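Long-range contact in type III effector (Vibrio parahaemolyticus, PDB 2QHQ), which is of unknown function but belongs to the HopJ family of type III effectors, and so may act as a secreted effector: residues Phe48-Thr53 / Glu113-Glu118. Numbering follows the deposited sequence.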
loop_
_atom_site.group_PDB
_atom_site.type_symbol
_atom_site.label_atom_id
_atom_site.label_comp_id
_atom_site.label_asym_id
_atom_site.label_seq_id
_atom_site.Cartn_x
_atom_site.Cartn_y
_atom_site.Cartn_z
ATOM N N PHE B 48 -10.340 7.429 8.418
ATOM C CA PHE B 48 -8.922 7.609 8.076
ATOM C C PHE B 48 -8.499 9.057 8.149
ATOM O O PHE B 48 -9.291 9.950 7.856
ATOM C CB PHE B 48 -8.577 7.000 6.701
ATOM C CG PHE B 48 -9.061 7.800 5.497
ATOM C CD1 PHE B 48 -8.154 8.530 4.714
ATOM C CD2 PHE B 48 -10.406 7.752 5.105
ATOM C CE1 PHE B 48 -8.593 9.235 3.560
ATOM C CE2 PHE B 48 -10.857 8.434 3.957
ATOM C CZ PHE B 48 -9.943 9.177 3.183
ATOM N N THR B 49 -7.249 9.263 8.563
ATOM C CA THR B 49 -6.675 10.598 8.560
ATOM C C THR B 49 -5.834 10.745 7.311
ATOM O O THR B 49 -5.344 9.762 6.757
ATOM C CB THR B 49 -5.829 10.883 9.808
ATOM O OG1 THR B 49 -4.982 9.757 10.077
ATOM C CG2 THR B 49 -6.736 11.146 11.006
ATOM N N ASN B 50 -5.722 11.982 6.855
ATOM C CA ASN B 50 -5.059 12.273 5.602
ATOM C C ASN B 50 -4.408 13.645 5.763
ATOM O O ASN B 50 -4.997 14.676 5.435
ATOM C CB ASN B 50 -6.096 12.243 4.481
ATOM C CG ASN B 50 -5.515 12.584 3.106
ATOM O OD1 ASN B 50 -4.291 12.697 2.914
ATOM N ND2 ASN B 50 -6.416 12.764 2.134
ATOM N N GLY B 51 -3.206 13.640 6.336
ATOM C CA GLY B 51 -2.483 14.872 6.663
ATOM C C GLY B 51 -3.307 15.709 7.625
ATOM O O GLY B 51 -3.600 15.271 8.736
ATOM N N ASN B 52 -3.726 16.889 7.178
ATOM C CA ASN B 52 -4.460 17.800 8.054
ATOM C C ASN B 52 -5.974 17.665 7.967
ATOM O O ASN B 52 -6.714 18.476 8.533
ATOM C CB ASN B 52 -4.023 19.250 7.835
ATOM C CG ASN B 52 -2.636 19.534 8.399
ATOM O OD1 ASN B 52 -1.856 20.270 7.789
ATOM N ND2 ASN B 52 -2.318 18.946 9.559
ATOM N N THR B 53 -6.435 16.630 7.274
ATOM C CA THR B 53 -7.861 16.336 7.260
ATOM C C THR B 53 -8.163 14.940 7.838
ATOM O O THR B 53 -7.333 14.030 7.778
ATOM C CB THR B 53 -8.482 16.578 5.870
ATOM O OG1 THR B 53 -9.899 16.758 5.999
ATOM C CG2 THR B 53 -8.199 15.433 4.924
ATOM N N GLU B 113 2.640 9.162 3.629
ATOM C CA GLU B 113 3.102 9.399 4.990
ATOM C C GLU B 113 1.975 9.939 5.870
ATOM O O GLU B 113 1.891 9.628 7.044
ATOM C CB GLU B 113 4.257 10.394 4.970
ATOM C CG GLU B 113 5.532 9.835 4.376
ATOM C CD GLU B 113 5.719 10.092 2.886
ATOM O OE1 GLU B 113 4.735 10.338 2.145
ATOM O OE2 GLU B 113 6.893 10.046 2.461
ATOM N N GLY B 114 1.112 10.757 5.270
ATOM C CA GLY B 114 0.017 11.400 5.998
ATOM C C GLY B 114 -1.244 10.563 6.108
ATOM O O GLY B 114 -2.206 10.978 6.751
ATOM N N ILE B 115 -1.259 9.383 5.494
ATOM C CA ILE B 115 -2.474 8.552 5.505
ATOM C C ILE B 115 -2.414 7.587 6.683
ATOM O O ILE B 115 -1.382 6.981 6.914
ATOM C CB ILE B 115 -2.614 7.739 4.187
ATOM C CG1 ILE B 115 -3.003 8.660 3.005
ATOM C CG2 ILE B 115 -3.600 6.546 4.370
ATOM C CD1 ILE B 115 -4.433 9.227 3.072
ATOM N N GLN B 116 -3.515 7.444 7.421
ATOM C CA GLN B 116 -3.615 6.423 8.466
ATOM C C GLN B 116 -5.061 5.965 8.539
ATOM O O GLN B 116 -5.944 6.764 8.861
ATOM C CB GLN B 116 -3.175 6.990 9.818
ATOM C CG GLN B 116 -3.373 6.047 11.010
ATOM C CD GLN B 116 -2.079 5.517 11.593
ATOM O OE1 GLN B 116 -0.987 5.738 11.057
ATOM N NE2 GLN B 116 -2.193 4.838 12.725
ATOM N N PHE B 117 -5.295 4.702 8.197
ATOM C CA PHE B 117 -6.622 4.080 8.350
ATOM C C PHE B 117 -6.799 3.525 9.751
ATOM O O PHE B 117 -5.857 2.959 10.336
ATOM C CB PHE B 117 -6.787 2.938 7.350
ATOM C CG PHE B 117 -7.213 3.378 5.984
ATOM C CD1 PHE B 117 -8.560 3.370 5.637
ATOM C CD2 PHE B 117 -6.271 3.761 5.027
ATOM C CE1 PHE B 117 -8.983 3.749 4.372
ATOM C CE2 PHE B 117 -6.688 4.165 3.753
ATOM C CZ PHE B 117 -8.058 4.150 3.428
ATOM N N GLU B 118 -8.013 3.663 10.285
ATOM C CA GLU B 118 -8.373 3.052 11.547
ATOM C C GLU B 118 -8.599 1.552 11.384
ATOM O O GLU B 118 -8.271 0.761 12.270
ATOM C CB GLU B 118 -9.617 3.742 12.151
ATOM C CG GLU B 118 -9.950 3.194 13.525
ATOM C CD GLU B 118 -11.207 3.787 14.172
ATOM O OE1 GLU B 118 -12.254 3.919 13.496
ATOM O OE2 GLU B 118 -11.155 4.064 15.395
#
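Thr49 and Gln116 bond to each other twice through their backbones, the hydrogen-bonded pair of two short antiparallel strands: Thr49 N gives its proton to Gln116 O at 2.8 Å, and Gln116 N returns one to Thr49 O at 3.0 Å. A third bond lies where the strand 48-50 turns away, Gly51 N to Gly114 O at 2.9 Å. It is nearly straight at the hydrogen (170°), yet the donor stands above the carbonyl plane. Gly51 has a positive phi, which favours glycine, in the type II' turn from Asn50 to Thr53, whose two-residue loop, Gly51 and Asn52, joins strands 48-50 and 53-55 as a beta hairpin. On the face of Thr49 and Gln116, the two side chains lie side by side in the Thr49 conformer described, one of two.

The opposite face carries Phe48, Asn50, Ile115 and Phe117, three apolar side chains and one carboxamide. CB of Phe48 sits over one face of the Phe117 ring, 3.9 Å from its centroid and displaced toward the rim, while the two rings run nearly parallel (17°) but slid so far apart that they barely overlap. Ile115 CD1 approaches the edge of the Phe48 ring and also packs 3.5 Å from OD1 of Asn50. CG of Asn50 is anti to its backbone N (chi1 178°), which sets it beside CD1 of Ile115; ND2 bonds to Asn103 O.

This face packs on helices 67-72 and 102-110, Phe117 meeting Phe67, Ala68 and Leu71 and Ile115 meeting Phe107. Strand 48-50 is the middle one of three antiparallel strands, paired with 53-55 through the hairpin and with 115-117 through this contact.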